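Protease 2A (Rhinovirus C, PDB 5X45) probably acts as a chymotrypsin-like cysteine protease that cleaves the viral polyprotein, and carries a structural zinc ion. Local coordinates at residues 111-115 / 116-120. Residues are numbered along the deposited sequence; the frame is centred on the assembly and turned at random.
Sequences LLCKH and GVIGM. With ZN (zinc ion), chain E.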
ATOM      1  N   LEU A 111      -1.175  -5.806  -1.395  1.00 21.72           N
ATOM      2  CA  LEU A 111      -2.467  -6.440  -1.175  1.00 21.78           C
ATOM      3  C   LEU A 111      -3.140  -6.708  -2.521  1.00 28.97           C
ATOM      4  O   LEU A 111      -3.404  -5.781  -3.298  1.00 25.07           O
ATOM      5  CB  LEU A 111      -3.366  -5.562  -0.303  1.00 21.40           C
ATOM      6  CG  LEU A 111      -4.835  -5.975  -0.190  1.00 21.84           C
ATOM      7  CD1 LEU A 111      -4.955  -7.351   0.435  1.00 32.61           C
ATOM      8  CD2 LEU A 111      -5.596  -4.958   0.640  1.00 24.61           C
ATOM      9  N   LEU A 112      -3.434  -7.979  -2.779  1.00 22.77           N
ATOM     10  CA  LEU A 112      -4.030  -8.390  -4.048  1.00 26.38           C
ATOM     11  C   LEU A 112      -5.391  -9.043  -3.892  1.00 27.45           C
ATOM     12  O   LEU A 112      -5.624  -9.827  -2.973  1.00 29.41           O
ATOM     13  CB  LEU A 112      -3.118  -9.371  -4.785  1.00 24.25           C
ATOM     14  CG  LEU A 112      -1.791  -8.851  -5.310  1.00 27.01           C
ATOM     15  CD1 LEU A 112      -0.687  -9.199  -4.335  1.00 27.43           C
ATOM     16  CD2 LEU A 112      -1.534  -9.453  -6.681  1.00 25.28           C
ATOM     17  N   CYS A 113      -6.292  -8.702  -4.800  1.00 28.00           N
ATOM     18  CA  CYS A 113      -7.502  -9.480  -5.002  1.00 26.63           C
ATOM     19  C   CYS A 113      -7.330 -10.306  -6.279  1.00 27.95           C
ATOM     20  O   CYS A 113      -6.254 -10.330  -6.868  1.00 31.68           O
ATOM     21  CB  CYS A 113      -8.717  -8.566  -5.089  1.00 27.20           C
ATOM     22  SG  CYS A 113      -8.732  -7.547  -6.573  1.00 46.70           S
ATOM     23  N   LYS A 114      -8.389 -10.966  -6.720  1.00 36.01           N
ATOM     24  CA  LYS A 114      -8.307 -11.781  -7.918  1.00 36.60           C
ATOM     25  C   LYS A 114      -7.929 -10.935  -9.143  1.00 34.32           C
ATOM     26  O   LYS A 114      -7.197 -11.388 -10.017  1.00 38.18           O
ATOM     27  CB  LYS A 114      -9.637 -12.500  -8.144  1.00 47.75           C
ATOM     28  CG  LYS A 114      -9.820 -13.038  -9.546  1.00 61.05           C
ATOM     29  CD  LYS A 114     -11.295 -13.160  -9.903  1.00 64.08           C
ATOM     30  CE  LYS A 114     -11.452 -13.540 -11.360  1.00 67.73           C
ATOM     31  NZ  LYS A 114     -10.633 -14.744 -11.684  1.00 66.94           N
ATOM     32  N   HIS A 115      -8.416  -9.699  -9.190  1.00 31.52           N
ATOM     33  CA  HIS A 115      -8.249  -8.845 -10.366  1.00 40.13           C
ATOM     34  C   HIS A 115      -6.936  -8.043 -10.417  1.00 43.84           C
ATOM     35  O   HIS A 115      -6.569  -7.520 -11.468  1.00 47.59           O
ATOM     36  CB  HIS A 115      -9.443  -7.901 -10.468  1.00 33.73           C
ATOM     37  CG  HIS A 115     -10.755  -8.615 -10.512  1.00 59.99           C
ATOM     38  ND1 HIS A 115     -11.691  -8.524  -9.503  1.00 61.18           N
ATOM     39  CD2 HIS A 115     -11.279  -9.455 -11.436  1.00 63.41           C
ATOM     40  CE1 HIS A 115     -12.738  -9.267  -9.810  1.00 66.58           C
ATOM     41  NE2 HIS A 115     -12.515  -9.843 -10.977  1.00 71.44           N
ATOM     42  N   GLY A 116      -6.223  -7.958  -9.300  1.00 43.72           N
ATOM     43  CA  GLY A 116      -4.946  -7.271  -9.288  1.00 27.66           C
ATOM     44  C   GLY A 116      -4.567  -6.688  -7.944  1.00 25.70           C
ATOM     45  O   GLY A 116      -5.072  -7.099  -6.903  1.00 30.88           O
ATOM     46  N   VAL A 117      -3.648  -5.735  -7.972  1.00 25.20           N
ATOM     47  CA  VAL A 117      -3.172  -5.092  -6.762  1.00 30.87           C
ATOM     48  C   VAL A 117      -4.094  -3.936  -6.369  1.00 26.65           C
ATOM     49  O   VAL A 117      -4.329  -3.030  -7.166  1.00 28.08           O
ATOM     50  CB  VAL A 117      -1.745  -4.563  -6.942  1.00 31.52           C
ATOM     51  CG1 VAL A 117      -1.185  -4.095  -5.600  1.00 22.75           C
ATOM     52  CG2 VAL A 117      -0.855  -5.650  -7.540  1.00 24.62           C
ATOM     53  N   ILE A 118      -4.613  -3.959  -5.148  1.00 24.91           N
ATOM     54  CA  ILE A 118      -5.523  -2.903  -4.727  1.00 32.82           C
ATOM     55  C   ILE A 118      -4.952  -2.077  -3.576  1.00 33.23           C
ATOM     56  O   ILE A 118      -5.523  -1.052  -3.217  1.00 38.93           O
ATOM     57  CB  ILE A 118      -6.900  -3.466  -4.278  1.00 31.81           C
ATOM     58  CG1 ILE A 118      -6.731  -4.415  -3.092  1.00 31.03           C
ATOM     59  CG2 ILE A 118      -7.615  -4.150  -5.429  1.00 24.66           C
ATOM     60  CD1 ILE A 118      -8.034  -4.946  -2.555  1.00 41.65           C
ATOM     61  N   GLY A 119      -3.829  -2.506  -3.009  1.00 21.10           N
ATOM     62  CA  GLY A 119      -3.295  -1.834  -1.839  1.00 20.64           C
ATOM     63  C   GLY A 119      -1.855  -2.126  -1.473  1.00 27.34           C
ATOM     64  O   GLY A 119      -1.217  -3.012  -2.039  1.00 28.34           O
ATOM     65  N   MET A 120      -1.342  -1.348  -0.524  1.00 25.77           N
ATOM     66  CA  MET A 120       0.012  -1.510   0.003  1.00 24.90           C
ATOM     67  C   MET A 120      -0.008  -1.307   1.507  1.00 29.18           C
ATOM     68  O   MET A 120      -0.686  -0.405   2.001  1.00 24.95           O
ATOM     69  CB  MET A 120       0.978  -0.499  -0.610  1.00 28.53           C
ATOM     70  CG  MET A 120       1.617  -0.893  -1.920  1.00 43.37           C
ATOM     71  SD  MET A 120       2.897   0.312  -2.399  1.00 59.79           S
ATOM     72  CE  MET A 120       1.948   1.836  -2.398  1.00 51.51           C
TER
HETATM   73 ZN    ZN E 201     -11.157  -7.485  -7.312  1.00 70.65          ZN
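Leu111 faces two residues at once, Ile118 and Gly119, and the register slips by one between the pairs Leu111-Gly119 and Leu112-Val117, which identifies a classic beta bulge a few residues from a zinc-binding turn. Its carbonyl is the shared acceptor: Ile118 N reaches Leu111 O at 2.9 Å, nearly in line with the C=O bond, while Gly119 N adds a weak second bond to the same oxygen. Leu111 N in turn donates almost straight to Gly119 O (2.9 Å, 171°). Ile118 has CG1 between its own backbone N and carbonyl carbon (chi1 61°), which lays it obliquely across Leu111, 3.8 Å from CG1 to Leu111 CG, and its CG2 branch reaches Cys113 SG at 3.8 Å. Leu112 and Val117, a non-hydrogen-bonded pair on the other face, meet through Leu112 CD2 and Val117 CG2 at 4.0 Å. Toward the turn, Cys113 N donates to Gly116 O at 2.9 Å; the return bond from Gly116 N to Cys113 O is weak. Zinc bridges Cys113 SG and His115 ND1, each 2.5 Å from the ion, across the start of the turn, and His115 N adds a weak bond to that sulfur. Cys53 SG also binds the ion, and Cys55, which touches Cys113, belongs to the same four-residue site, so the ion ties this hairpin to a distant part of the chain, consistent with a structural role. The hairpin joins strands 110-113 and 116-124 of the six-stranded antiparallel barrel; Leu111 packs on Val71 and Leu112 on Tyr68 of strand 67-76, while Val117 touches Val9 of strand 9-10.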